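Local coordinates for malonyl CoA-acyl carrier protein transacylase (PDB 3PTW) that probably transfers the malonyl group from malonyl-CoA to acyl carrier protein, the step that supplies extender units for fatty acid synthesis, at residues T59-M71 with F106-M120. Numbering follows the deposited sequence.
Sequences TEFTQPAIITTNM and FEDGVKLVKKRGKFM
Gln63 drives its amide into a hole lined by Val113, Arg116, Gly117 and Met120, where the two nearly antiparallel helices (151°) run close together. With CG beside the backbone N (chi1 -61°) and the chain extended beyond it, OE1 of Gln63 reaches NH1 of Arg116 at 2.9 Å. The oxygen lies in the guanidinium plane, whereas NH1 stands above the plane of the amide carbonyl. The amide NE2 makes a weak, nearly straight bond to Met120 SD, and this sulfur also lies above one face of the Arg116 guanidinium, offset toward its rim. In malonyl-CoA:ACP transacylases, the arginine of this helix typically pairs with the malonyl carboxylate beside the catalytic serine; Arg116, whose NH2 bonds to Ser91 OG, in what is probably the nucleophile elbow (GxSxG), and to Gln248 OE1, probably has that role, with Gln63 as a second-shell support. Gly117, lacking a side chain, lets its CA approach Glu60 CA to 4.0 Å, and Thr59 OG1 donates to Gly117 O at 2.7 Å. On the more open flank, Glu60 extends alongside Lys118, and its OE2 forms salt bridges to Lys114 NZ and Lys118 NZ, 3.2 Å from each, the hydrogen bond from Lys118 being weak. The same Lys114 ammonium forms an off-centre cation-pi contact with Phe61, 3.8 Å from the ring centroid. Farther along, Ile67 divides its branches, CG1 against Val113 CG2 and CG2 against Val110 CG1, while Met71 CG packs 3.5 Å from Phe106 CD1.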
loop_
_atom_site.group_PDB
_atom_site.type_symbol
_atom_site.label_atom_id
_atom_site.label_comp_id
_atom_site.label_asym_id
_atom_site.label_seq_id
_atom_site.Cartn_x
_atom_site.Cartn_y
_atom_site.Cartn_z
ATOM N N THR A 59 10.130 0.747 -9.772
ATOM C CA THR A 59 8.882 1.282 -9.203
ATOM C C THR A 59 7.825 1.714 -10.244
ATOM O O THR A 59 6.633 1.396 -10.098
ATOM C CB THR A 59 9.149 2.401 -8.155
ATOM O OG1 THR A 59 9.277 3.674 -8.804
ATOM C CG2 THR A 59 10.417 2.115 -7.373
ATOM N N GLU A 60 8.252 2.420 -11.293
ATOM C CA GLU A 60 7.362 2.694 -12.429
ATOM C C GLU A 60 6.562 1.460 -12.892
ATOM O O GLU A 60 5.371 1.555 -13.215
ATOM C CB GLU A 60 8.133 3.268 -13.606
ATOM C CG GLU A 60 7.207 3.654 -14.748
ATOM C CD GLU A 60 7.931 4.128 -15.977
ATOM O OE1 GLU A 60 9.137 4.413 -15.888
ATOM O OE2 GLU A 60 7.278 4.226 -17.037
ATOM N N PHE A 61 7.213 0.302 -12.904
ATOM C CA PHE A 61 6.578 -0.931 -13.342
ATOM C C PHE A 61 5.967 -1.767 -12.211
ATOM O O PHE A 61 4.935 -2.403 -12.413
ATOM C CB PHE A 61 7.549 -1.747 -14.194
ATOM C CG PHE A 61 7.794 -1.144 -15.542
ATOM C CD1 PHE A 61 7.006 -1.515 -16.630
ATOM C CD2 PHE A 61 8.782 -0.172 -15.724
ATOM C CE1 PHE A 61 7.205 -0.944 -17.880
ATOM C CE2 PHE A 61 8.994 0.411 -16.990
ATOM C CZ PHE A 61 8.213 0.024 -18.058
ATOM N N THR A 62 6.602 -1.756 -11.040
ATOM C CA THR A 62 6.081 -2.404 -9.839
ATOM C C THR A 62 4.644 -1.992 -9.528
ATOM O O THR A 62 3.805 -2.841 -9.178
ATOM C CB THR A 62 6.950 -2.058 -8.589
ATOM O OG1 THR A 62 8.335 -2.222 -8.895
ATOM C CG2 THR A 62 6.591 -2.946 -7.402
ATOM N N GLN A 63 4.365 -0.689 -9.653
ATOM C CA GLN A 63 3.092 -0.145 -9.204
ATOM C C GLN A 63 1.896 -0.669 -10.043
ATOM O O GLN A 63 0.973 -1.247 -9.468
ATOM C CB GLN A 63 3.144 1.394 -9.039
ATOM C CG GLN A 63 4.179 1.875 -7.983
ATOM C CD GLN A 63 3.983 3.322 -7.480
ATOM O OE1 GLN A 63 3.015 4.006 -7.811
ATOM N NE2 GLN A 63 4.925 3.783 -6.683
ATOM N N PRO A 64 1.929 -0.532 -11.391
ATOM C CA PRO A 64 0.820 -1.124 -12.162
ATOM C C PRO A 64 0.829 -2.646 -12.170
ATOM O O PRO A 64 -0.201 -3.268 -12.457
ATOM C CB PRO A 64 1.051 -0.605 -13.579
ATOM C CG PRO A 64 2.546 -0.298 -13.639
ATOM C CD PRO A 64 2.848 0.232 -12.256
ATOM N N ALA A 65 1.979 -3.247 -11.893
ATOM C CA ALA A 65 2.041 -4.699 -11.763
ATOM C C ALA A 65 1.225 -5.165 -10.553
ATOM O O ALA A 65 0.366 -6.029 -10.684
ATOM C CB ALA A 65 3.472 -5.169 -11.678
ATOM N N ILE A 66 1.478 -4.570 -9.396
ATOM C CA ILE A 66 0.750 -4.902 -8.158
ATOM C C ILE A 66 -0.737 -4.549 -8.240
ATOM O O ILE A 66 -1.598 -5.348 -7.856
ATOM C CB ILE A 66 1.421 -4.246 -6.926
ATOM C CG1 ILE A 66 2.772 -4.919 -6.678
ATOM C CG2 ILE A 66 0.512 -4.302 -5.679
ATOM C CD1 ILE A 66 3.566 -4.332 -5.566
ATOM N N ILE A 67 -1.034 -3.369 -8.778
ATOM C CA ILE A 67 -2.406 -2.901 -8.905
ATOM C C ILE A 67 -3.268 -3.880 -9.712
ATOM O O ILE A 67 -4.412 -4.154 -9.333
ATOM C CB ILE A 67 -2.458 -1.472 -9.505
ATOM C CG1 ILE A 67 -1.913 -0.448 -8.494
ATOM C CG2 ILE A 67 -3.876 -1.112 -9.960
ATOM C CD1 ILE A 67 -2.632 -0.408 -7.152
ATOM N N THR A 68 -2.696 -4.396 -10.805
ATOM C CA THR A 68 -3.343 -5.391 -11.660
ATOM C C THR A 68 -3.556 -6.700 -10.920
ATOM O O THR A 68 -4.614 -7.313 -11.020
ATOM C CB THR A 68 -2.486 -5.707 -12.940
ATOM O OG1 THR A 68 -2.241 -4.500 -13.674
ATOM C CG2 THR A 68 -3.206 -6.712 -13.839
ATOM N N THR A 69 -2.522 -7.131 -10.212
ATOM C CA THR A 69 -2.553 -8.363 -9.438
ATOM C C THR A 69 -3.619 -8.296 -8.332
ATOM O O THR A 69 -4.445 -9.215 -8.201
ATOM C CB THR A 69 -1.138 -8.685 -8.918
ATOM O OG1 THR A 69 -0.325 -9.084 -10.037
ATOM C CG2 THR A 69 -1.151 -9.804 -7.869
ATOM N N ASN A 70 -3.608 -7.200 -7.572
ATOM C CA ASN A 70 -4.632 -6.915 -6.552
ATOM C C ASN A 70 -6.067 -6.977 -7.105
ATOM O O ASN A 70 -6.965 -7.522 -6.462
ATOM C CB ASN A 70 -4.375 -5.553 -5.876
ATOM C CG ASN A 70 -3.110 -5.539 -5.000
ATOM O OD1 ASN A 70 -2.423 -6.544 -4.874
ATOM N ND2 ASN A 70 -2.807 -4.388 -4.389
ATOM N N MET A 71 -6.261 -6.444 -8.311
ATOM C CA MET A 71 -7.581 -6.396 -8.932
ATOM C C MET A 71 -8.036 -7.784 -9.415
ATOM O O MET A 71 -9.181 -8.188 -9.181
ATOM C CB MET A 71 -7.567 -5.389 -10.088
ATOM C CG MET A 71 -8.927 -5.068 -10.702
ATOM S SD MET A 71 -10.151 -4.331 -9.583
ATOM C CE MET A 71 -11.444 -3.942 -10.762
ATOM N N PHE A 106 -10.596 1.128 -13.016
ATOM C CA PHE A 106 -9.411 0.261 -13.099
ATOM C C PHE A 106 -8.379 0.690 -14.165
ATOM O O PHE A 106 -7.207 0.894 -13.837
ATOM C CB PHE A 106 -9.802 -1.215 -13.279
ATOM C CG PHE A 106 -8.623 -2.118 -13.555
ATOM C CD1 PHE A 106 -7.656 -2.337 -12.577
ATOM C CD2 PHE A 106 -8.462 -2.714 -14.808
ATOM C CE1 PHE A 106 -6.555 -3.151 -12.833
ATOM C CE2 PHE A 106 -7.374 -3.533 -15.070
ATOM C CZ PHE A 106 -6.416 -3.753 -14.078
ATOM N N GLU A 107 -8.808 0.825 -15.423
ATOM C CA GLU A 107 -7.917 1.269 -16.511
ATOM C C GLU A 107 -7.189 2.585 -16.187
ATOM O O GLU A 107 -6.001 2.720 -16.461
ATOM C CB GLU A 107 -8.664 1.396 -17.848
ATOM C CG GLU A 107 -8.994 0.069 -18.526
ATOM C CD GLU A 107 -10.326 -0.524 -18.081
ATOM O OE1 GLU A 107 -10.961 -1.213 -18.907
ATOM O OE2 GLU A 107 -10.750 -0.305 -16.915
ATOM N N ASP A 108 -7.909 3.539 -15.602
ATOM C CA ASP A 108 -7.319 4.801 -15.176
ATOM C C ASP A 108 -6.396 4.573 -13.992
ATOM O O ASP A 108 -5.332 5.188 -13.893
ATOM C CB ASP A 108 -8.408 5.819 -14.826
ATOM C CG ASP A 108 -9.271 6.181 -16.019
ATOM O OD1 ASP A 108 -8.851 5.941 -17.174
ATOM O OD2 ASP A 108 -10.375 6.708 -15.802
ATOM N N GLY A 109 -6.801 3.666 -13.109
ATOM C CA GLY A 109 -5.969 3.258 -11.985
ATOM C C GLY A 109 -4.608 2.784 -12.444
ATOM O O GLY A 109 -3.586 3.353 -12.054
ATOM N N VAL A 110 -4.575 1.765 -13.298
ATOM C CA VAL A 110 -3.284 1.216 -13.710
ATOM C C VAL A 110 -2.407 2.225 -14.426
ATOM O O VAL A 110 -1.239 2.347 -14.080
ATOM C CB VAL A 110 -3.369 -0.114 -14.494
ATOM C CG1 VAL A 110 -3.555 -1.262 -13.541
ATOM C CG2 VAL A 110 -4.458 -0.088 -15.570
ATOM N N LYS A 111 -2.977 2.970 -15.382
ATOM C CA LYS A 111 -2.235 4.014 -16.088
ATOM C C LYS A 111 -1.664 5.054 -15.127
ATOM O O LYS A 111 -0.515 5.462 -15.270
ATOM C CB LYS A 111 -3.067 4.694 -17.201
ATOM C CG LYS A 111 -3.387 3.799 -18.408
ATOM C CD LYS A 111 -3.496 4.559 -19.752
ATOM C CE LYS A 111 -4.820 5.288 -19.937
ATOM N NZ LYS A 111 -5.914 4.659 -19.131
ATOM N N LEU A 112 -2.465 5.469 -14.149
ATOM C CA LEU A 112 -2.056 6.506 -13.206
ATOM C C LEU A 112 -0.870 6.095 -12.321
ATOM O O LEU A 112 0.083 6.870 -12.145
ATOM C CB LEU A 112 -3.242 6.924 -12.327
ATOM C CG LEU A 112 -3.025 8.105 -11.383
ATOM C CD1 LEU A 112 -2.703 9.376 -12.163
ATOM C CD2 LEU A 112 -4.255 8.307 -10.508
ATOM N N VAL A 113 -0.917 4.882 -11.772
ATOM C CA VAL A 113 0.131 4.462 -10.837
ATOM C C VAL A 113 1.480 4.193 -11.515
ATOM O O VAL A 113 2.530 4.284 -10.871
ATOM C CB VAL A 113 -0.282 3.278 -9.933
ATOM C CG1 VAL A 113 -1.472 3.675 -9.017
ATOM C CG2 VAL A 113 -0.560 2.017 -10.761
ATOM N N LYS A 114 1.448 3.888 -12.804
ATOM C CA LYS A 114 2.675 3.760 -13.578
ATOM C C LYS A 114 3.362 5.128 -13.610
ATOM O O LYS A 114 4.564 5.227 -13.366
ATOM C CB LYS A 114 2.376 3.239 -14.988
ATOM C CG LYS A 114 3.583 3.137 -15.905
ATOM C CD LYS A 114 3.175 2.512 -17.250
ATOM C CE LYS A 114 4.217 2.781 -18.332
ATOM N NZ LYS A 114 5.379 1.873 -18.167
ATOM N N LYS A 115 2.581 6.176 -13.879
ATOM C CA LYS A 115 3.102 7.536 -13.900
ATOM C C LYS A 115 3.620 7.956 -12.531
ATOM O O LYS A 115 4.702 8.517 -12.425
ATOM C CB LYS A 115 2.053 8.524 -14.446
ATOM C CG LYS A 115 1.828 8.374 -15.960
ATOM C CD LYS A 115 1.064 9.551 -16.551
ATOM C CE LYS A 115 0.554 9.277 -17.979
ATOM N NZ LYS A 115 -0.537 8.214 -18.038
ATOM N N ARG A 116 2.841 7.653 -11.492
ATOM C CA ARG A 116 3.179 7.936 -10.103
ATOM C C ARG A 116 4.504 7.286 -9.716
ATOM O O ARG A 116 5.369 7.923 -9.118
ATOM C CB ARG A 116 2.057 7.421 -9.195
ATOM C CG ARG A 116 2.340 7.455 -7.682
ATOM C CD ARG A 116 1.161 6.791 -6.943
ATOM N NE ARG A 116 1.203 6.934 -5.490
ATOM C CZ ARG A 116 1.829 6.094 -4.663
ATOM N NH1 ARG A 116 2.508 5.060 -5.141
ATOM N NH2 ARG A 116 1.804 6.317 -3.351
ATOM N N GLY A 117 4.647 6.012 -10.064
ATOM C CA GLY A 117 5.837 5.245 -9.722
ATOM C C GLY A 117 7.056 5.845 -10.363
ATOM O O GLY A 117 8.118 5.928 -9.735
ATOM N N LYS A 118 6.894 6.267 -11.618
ATOM C CA LYS A 118 7.917 6.996 -12.364
ATOM C C LYS A 118 8.302 8.276 -11.622
ATOM O O LYS A 118 9.499 8.548 -11.400
ATOM C CB LYS A 118 7.373 7.345 -13.751
ATOM C CG LYS A 118 8.381 7.834 -14.786
ATOM C CD LYS A 118 7.657 8.443 -16.013
ATOM C CE LYS A 118 6.987 7.401 -16.950
ATOM N NZ LYS A 118 5.603 6.876 -16.600
ATOM N N PHE A 119 7.290 9.054 -11.223
ATOM C CA PHE A 119 7.542 10.348 -10.585
ATOM C C PHE A 119 8.234 10.182 -9.225
ATOM O O PHE A 119 9.181 10.923 -8.902
ATOM C CB PHE A 119 6.252 11.177 -10.429
ATOM C CG PHE A 119 5.483 11.392 -11.711
ATOM C CD1 PHE A 119 6.135 11.510 -12.941
ATOM C CD2 PHE A 119 4.091 11.507 -11.678
ATOM C CE1 PHE A 119 5.416 11.715 -14.127
ATOM C CE2 PHE A 119 3.359 11.711 -12.851
ATOM C CZ PHE A 119 4.025 11.817 -14.081
ATOM N N MET A 120 7.769 9.212 -8.436
ATOM C CA MET A 120 8.360 8.968 -7.123
ATOM C C MET A 120 9.832 8.551 -7.221
ATOM O O MET A 120 10.662 8.992 -6.415
ATOM C CB MET A 120 7.564 7.929 -6.341
ATOM C CG MET A 120 6.197 8.427 -5.876
ATOM S SD MET A 120 5.185 7.122 -5.156
ATOM C CE MET A 120 5.878 7.036 -3.509
#